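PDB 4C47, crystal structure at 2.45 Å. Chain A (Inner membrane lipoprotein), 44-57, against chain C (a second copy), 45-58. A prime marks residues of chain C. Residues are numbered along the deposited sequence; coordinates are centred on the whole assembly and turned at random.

Chain A 44-57: KQQATIINTTKKVT
Chain C, residues 45-58: QQATIINTTKKVTE

Both stretches are unbroken α-helix, phi/psi near -58/-47; from Thr48 and Ile49′ onward, each N-H bonds to the carbonyl four residues back. They run the same way, their axes inclined by 28° and 10.6 Å apart at closest approach. In register, the CA of Gln46 lies 7.7 Å from that of Gln46′, Ile49 CA 7.2 Å from Ile50′ CA, and Val56 CA 6.6 Å from Thr57′ CA.

Gln45, Gln46, Ile49, Thr52 and Val56 of chain A meet Gln46′, Ile49′, Ile50′, Thr53′, Val56′ and Thr57′, and the bumps are branched side chains. Ile49 (m, t) points toward chain C and enters a hollow lined by Gln46′, Ile49′ and Ile50′: its CD1 sits 3.7 Å from Gln46′ CG and 3.9 Å from Ile50′ CG1, while its CG2 meets Ile49′ CG2 at 3.9 Å. Seven residues, two turns, on, Val56 (t) does the same among Thr53′, Val56′ and Thr57′. Its CG2 lies 3.6 Å from both Thr53′ CG2 and Thr57′ CG2, and its CG1 3.6 Å from Val56′ CG1.

Thr53′ (m) turns its OG1 back to Ile49′ O, 2.7 Å, and its CG2 faces chain A, reaching Thr52 CG2 at 3.8 Å. At the N-terminal end, Gln45 (m, t, chi3 179°) donates NE2 to OE1 of Gln46′ (chi1 -93°, between wells; chi2 t; chi3 8°), 2.7 Å, the one hydrogen bond across the pair.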

# COMPACT_ATOMS: atom_id res chain seq x y z
N LYS A 44 -21.68 -6.63 -17.80
CA LYS A 44 -20.48 -6.05 -18.40
C LYS A 44 -19.61 -5.33 -17.35
O LYS A 44 -18.38 -5.56 -17.25
CB LYS A 44 -20.87 -5.10 -19.54
CG LYS A 44 -21.75 -5.77 -20.59
CD LYS A 44 -22.04 -4.87 -21.77
CE LYS A 44 -22.90 -5.58 -22.80
NZ LYS A 44 -23.00 -4.80 -24.07
N GLN A 45 -20.26 -4.47 -16.57
CA GLN A 45 -19.59 -3.74 -15.51
C GLN A 45 -18.95 -4.67 -14.49
O GLN A 45 -17.88 -4.36 -13.95
CB GLN A 45 -20.56 -2.78 -14.82
CG GLN A 45 -21.02 -1.65 -15.72
CD GLN A 45 -22.18 -0.86 -15.14
OE1 GLN A 45 -22.64 0.10 -15.75
NE2 GLN A 45 -22.64 -1.26 -13.96
N GLN A 46 -19.58 -5.80 -14.23
CA GLN A 46 -19.03 -6.77 -13.29
C GLN A 46 -17.76 -7.40 -13.84
O GLN A 46 -16.78 -7.58 -13.11
CB GLN A 46 -20.05 -7.85 -12.91
CG GLN A 46 -19.63 -8.66 -11.70
CD GLN A 46 -20.73 -9.56 -11.18
OE1 GLN A 46 -21.09 -10.55 -11.83
NE2 GLN A 46 -21.27 -9.23 -10.02
N ALA A 47 -17.76 -7.73 -15.13
CA ALA A 47 -16.54 -8.26 -15.76
C ALA A 47 -15.39 -7.27 -15.60
O ALA A 47 -14.27 -7.63 -15.16
CB ALA A 47 -16.78 -8.56 -17.22
N THR A 48 -15.67 -6.00 -15.93
CA THR A 48 -14.67 -4.95 -15.74
C THR A 48 -14.17 -4.89 -14.29
O THR A 48 -12.96 -4.81 -14.04
CB THR A 48 -15.21 -3.57 -16.16
OG1 THR A 48 -15.48 -3.57 -17.57
CG2 THR A 48 -14.19 -2.49 -15.85
N ILE A 49 -15.11 -4.95 -13.34
CA ILE A 49 -14.78 -4.89 -11.92
C ILE A 49 -13.86 -6.03 -11.49
O ILE A 49 -12.89 -5.81 -10.77
CB ILE A 49 -16.05 -4.85 -11.04
CG1 ILE A 49 -16.74 -3.49 -11.16
CG2 ILE A 49 -15.71 -5.13 -9.58
CD1 ILE A 49 -18.04 -3.40 -10.39
N ILE A 50 -14.16 -7.24 -11.93
CA ILE A 50 -13.33 -8.40 -11.64
C ILE A 50 -11.90 -8.17 -12.12
O ILE A 50 -10.93 -8.34 -11.36
CB ILE A 50 -13.90 -9.68 -12.28
CG1 ILE A 50 -15.26 -10.01 -11.65
CG2 ILE A 50 -12.93 -10.84 -12.12
CD1 ILE A 50 -15.97 -11.18 -12.30
N ASN A 51 -11.78 -7.76 -13.38
CA ASN A 51 -10.45 -7.44 -13.94
C ASN A 51 -9.67 -6.40 -13.10
O ASN A 51 -8.54 -6.65 -12.64
CB ASN A 51 -10.59 -6.96 -15.39
CG ASN A 51 -9.25 -6.70 -16.05
OD1 ASN A 51 -8.24 -7.30 -15.69
ND2 ASN A 51 -9.23 -5.79 -17.01
N THR A 52 -10.31 -5.25 -12.89
CA THR A 52 -9.72 -4.14 -12.15
C THR A 52 -9.28 -4.54 -10.74
O THR A 52 -8.19 -4.17 -10.29
CB THR A 52 -10.69 -2.95 -12.08
OG1 THR A 52 -11.08 -2.58 -13.41
CG2 THR A 52 -10.02 -1.75 -11.41
N THR A 53 -10.14 -5.28 -10.05
CA THR A 53 -9.85 -5.74 -8.69
C THR A 53 -8.63 -6.67 -8.70
O THR A 53 -7.77 -6.56 -7.83
CB THR A 53 -11.05 -6.48 -8.07
OG1 THR A 53 -12.25 -5.75 -8.34
CG2 THR A 53 -10.86 -6.62 -6.57
N LYS A 54 -8.58 -7.57 -9.68
CA LYS A 54 -7.41 -8.43 -9.85
C LYS A 54 -6.13 -7.59 -9.92
O LYS A 54 -5.15 -7.85 -9.19
CB LYS A 54 -7.55 -9.29 -11.10
N LYS A 55 -6.15 -6.58 -10.80
CA LYS A 55 -4.99 -5.70 -10.94
C LYS A 55 -4.60 -5.00 -9.63
O LYS A 55 -3.42 -4.95 -9.25
CB LYS A 55 -5.25 -4.65 -12.03
N VAL A 56 -5.61 -4.47 -8.94
CA VAL A 56 -5.39 -3.77 -7.68
C VAL A 56 -4.72 -4.67 -6.65
O VAL A 56 -3.69 -4.29 -6.07
CB VAL A 56 -6.70 -3.21 -7.11
CG1 VAL A 56 -6.48 -2.66 -5.71
CG2 VAL A 56 -7.25 -2.14 -8.02
N THR A 57 -5.30 -5.84 -6.41
CA THR A 57 -4.71 -6.83 -5.52
C THR A 57 -3.25 -7.08 -5.90
O THR A 57 -2.36 -7.09 -5.03
CB THR A 57 -5.47 -8.17 -5.54
OG1 THR A 57 -5.47 -8.70 -6.87
CG2 THR A 57 -6.89 -8.00 -5.05
N GLN C 45 -24.21 -1.28 -4.86
CA GLN C 45 -23.02 -2.00 -4.42
C GLN C 45 -21.87 -1.86 -5.43
O GLN C 45 -20.73 -1.60 -5.04
CB GLN C 45 -23.32 -3.47 -4.16
CG GLN C 45 -24.17 -3.72 -2.92
CD GLN C 45 -24.51 -5.18 -2.71
OE1 GLN C 45 -25.02 -5.57 -1.66
NE2 GLN C 45 -24.22 -6.00 -3.72
N GLN C 46 -22.19 -2.01 -6.71
CA GLN C 46 -21.19 -1.85 -7.77
C GLN C 46 -20.54 -0.47 -7.76
O GLN C 46 -19.32 -0.36 -7.83
CB GLN C 46 -21.79 -2.13 -9.15
CG GLN C 46 -21.62 -3.57 -9.61
CD GLN C 46 -21.95 -3.75 -11.08
OE1 GLN C 46 -22.17 -2.78 -11.80
NE2 GLN C 46 -21.99 -5.00 -11.53
N ALA C 47 -21.36 0.57 -7.66
CA ALA C 47 -20.83 1.93 -7.60
C ALA C 47 -19.87 2.08 -6.41
O ALA C 47 -18.74 2.58 -6.57
CB ALA C 47 -21.95 2.95 -7.51
N THR C 48 -20.31 1.62 -5.24
CA THR C 48 -19.46 1.62 -4.05
C THR C 48 -18.11 0.95 -4.30
O THR C 48 -17.05 1.53 -4.00
CB THR C 48 -20.16 0.94 -2.86
OG1 THR C 48 -21.29 1.73 -2.46
CG2 THR C 48 -19.21 0.79 -1.68
N ILE C 49 -18.15 -0.25 -4.87
CA ILE C 49 -16.93 -1.00 -5.17
C ILE C 49 -15.99 -0.21 -6.09
O ILE C 49 -14.80 -0.09 -5.81
CB ILE C 49 -17.24 -2.37 -5.80
CG1 ILE C 49 -17.95 -3.27 -4.79
CG2 ILE C 49 -15.96 -3.05 -6.28
CD1 ILE C 49 -18.49 -4.56 -5.39
N ILE C 50 -16.54 0.33 -7.18
CA ILE C 50 -15.76 1.11 -8.14
C ILE C 50 -15.06 2.30 -7.49
O ILE C 50 -13.87 2.56 -7.73
CB ILE C 50 -16.65 1.58 -9.31
CG1 ILE C 50 -17.14 0.38 -10.12
CG2 ILE C 50 -15.90 2.56 -10.20
CD1 ILE C 50 -18.11 0.74 -11.23
N ASN C 51 -15.81 3.01 -6.64
CA ASN C 51 -15.30 4.17 -5.93
C ASN C 51 -14.16 3.82 -4.97
O ASN C 51 -13.07 4.42 -5.00
CB ASN C 51 -16.46 4.85 -5.18
CG ASN C 51 -16.09 6.20 -4.61
OD1 ASN C 51 -16.08 7.20 -5.32
ND2 ASN C 51 -15.80 6.23 -3.32
N THR C 52 -14.41 2.82 -4.12
CA THR C 52 -13.41 2.35 -3.17
C THR C 52 -12.14 1.89 -3.87
O THR C 52 -11.02 2.20 -3.44
CB THR C 52 -13.97 1.21 -2.29
OG1 THR C 52 -15.25 1.59 -1.77
CG2 THR C 52 -13.03 0.93 -1.14
N THR C 53 -12.31 1.16 -4.97
CA THR C 53 -11.20 0.71 -5.81
C THR C 53 -10.39 1.90 -6.31
O THR C 53 -9.15 1.88 -6.27
CB THR C 53 -11.70 -0.10 -7.02
OG1 THR C 53 -12.42 -1.24 -6.56
CG2 THR C 53 -10.53 -0.55 -7.88
N LYS C 54 -11.09 2.94 -6.77
CA LYS C 54 -10.47 4.18 -7.23
C LYS C 54 -9.54 4.75 -6.16
O LYS C 54 -8.33 4.99 -6.39
CB LYS C 54 -11.58 5.18 -7.58
CG LYS C 54 -11.20 6.39 -8.41
CD LYS C 54 -12.44 7.23 -8.65
CE LYS C 54 -12.18 8.42 -9.55
NZ LYS C 54 -11.06 9.26 -9.04
N LYS C 55 -10.11 4.94 -4.97
CA LYS C 55 -9.36 5.45 -3.82
C LYS C 55 -8.10 4.62 -3.55
O LYS C 55 -6.99 5.16 -3.43
CB LYS C 55 -10.25 5.48 -2.58
CG LYS C 55 -11.32 6.56 -2.58
CD LYS C 55 -12.32 6.37 -1.44
CE LYS C 55 -13.31 7.52 -1.34
NZ LYS C 55 -12.69 8.78 -0.84
N VAL C 56 -8.30 3.30 -3.48
CA VAL C 56 -7.20 2.37 -3.23
C VAL C 56 -6.07 2.51 -4.25
O VAL C 56 -4.89 2.57 -3.88
CB VAL C 56 -7.70 0.91 -3.17
CG1 VAL C 56 -6.54 -0.06 -3.16
CG2 VAL C 56 -8.59 0.70 -1.95
N THR C 57 -6.42 2.59 -5.54
CA THR C 57 -5.40 2.71 -6.58
C THR C 57 -4.61 4.00 -6.41
O THR C 57 -3.39 4.02 -6.59
CB THR C 57 -5.98 2.67 -8.00
OG1 THR C 57 -6.80 3.83 -8.22
CG2 THR C 57 -6.80 1.41 -8.22
N GLU C 58 -5.31 5.09 -6.08
CA GLU C 58 -4.61 6.35 -5.84
C GLU C 58 -3.58 6.24 -4.69
O GLU C 58 -2.38 6.53 -4.88
CB GLU C 58 -5.61 7.48 -5.61
CG GLU C 58 -6.36 7.86 -6.87
CD GLU C 58 -7.65 8.62 -6.60
OE1 GLU C 58 -8.01 8.79 -5.41
OE2 GLU C 58 -8.29 9.05 -7.58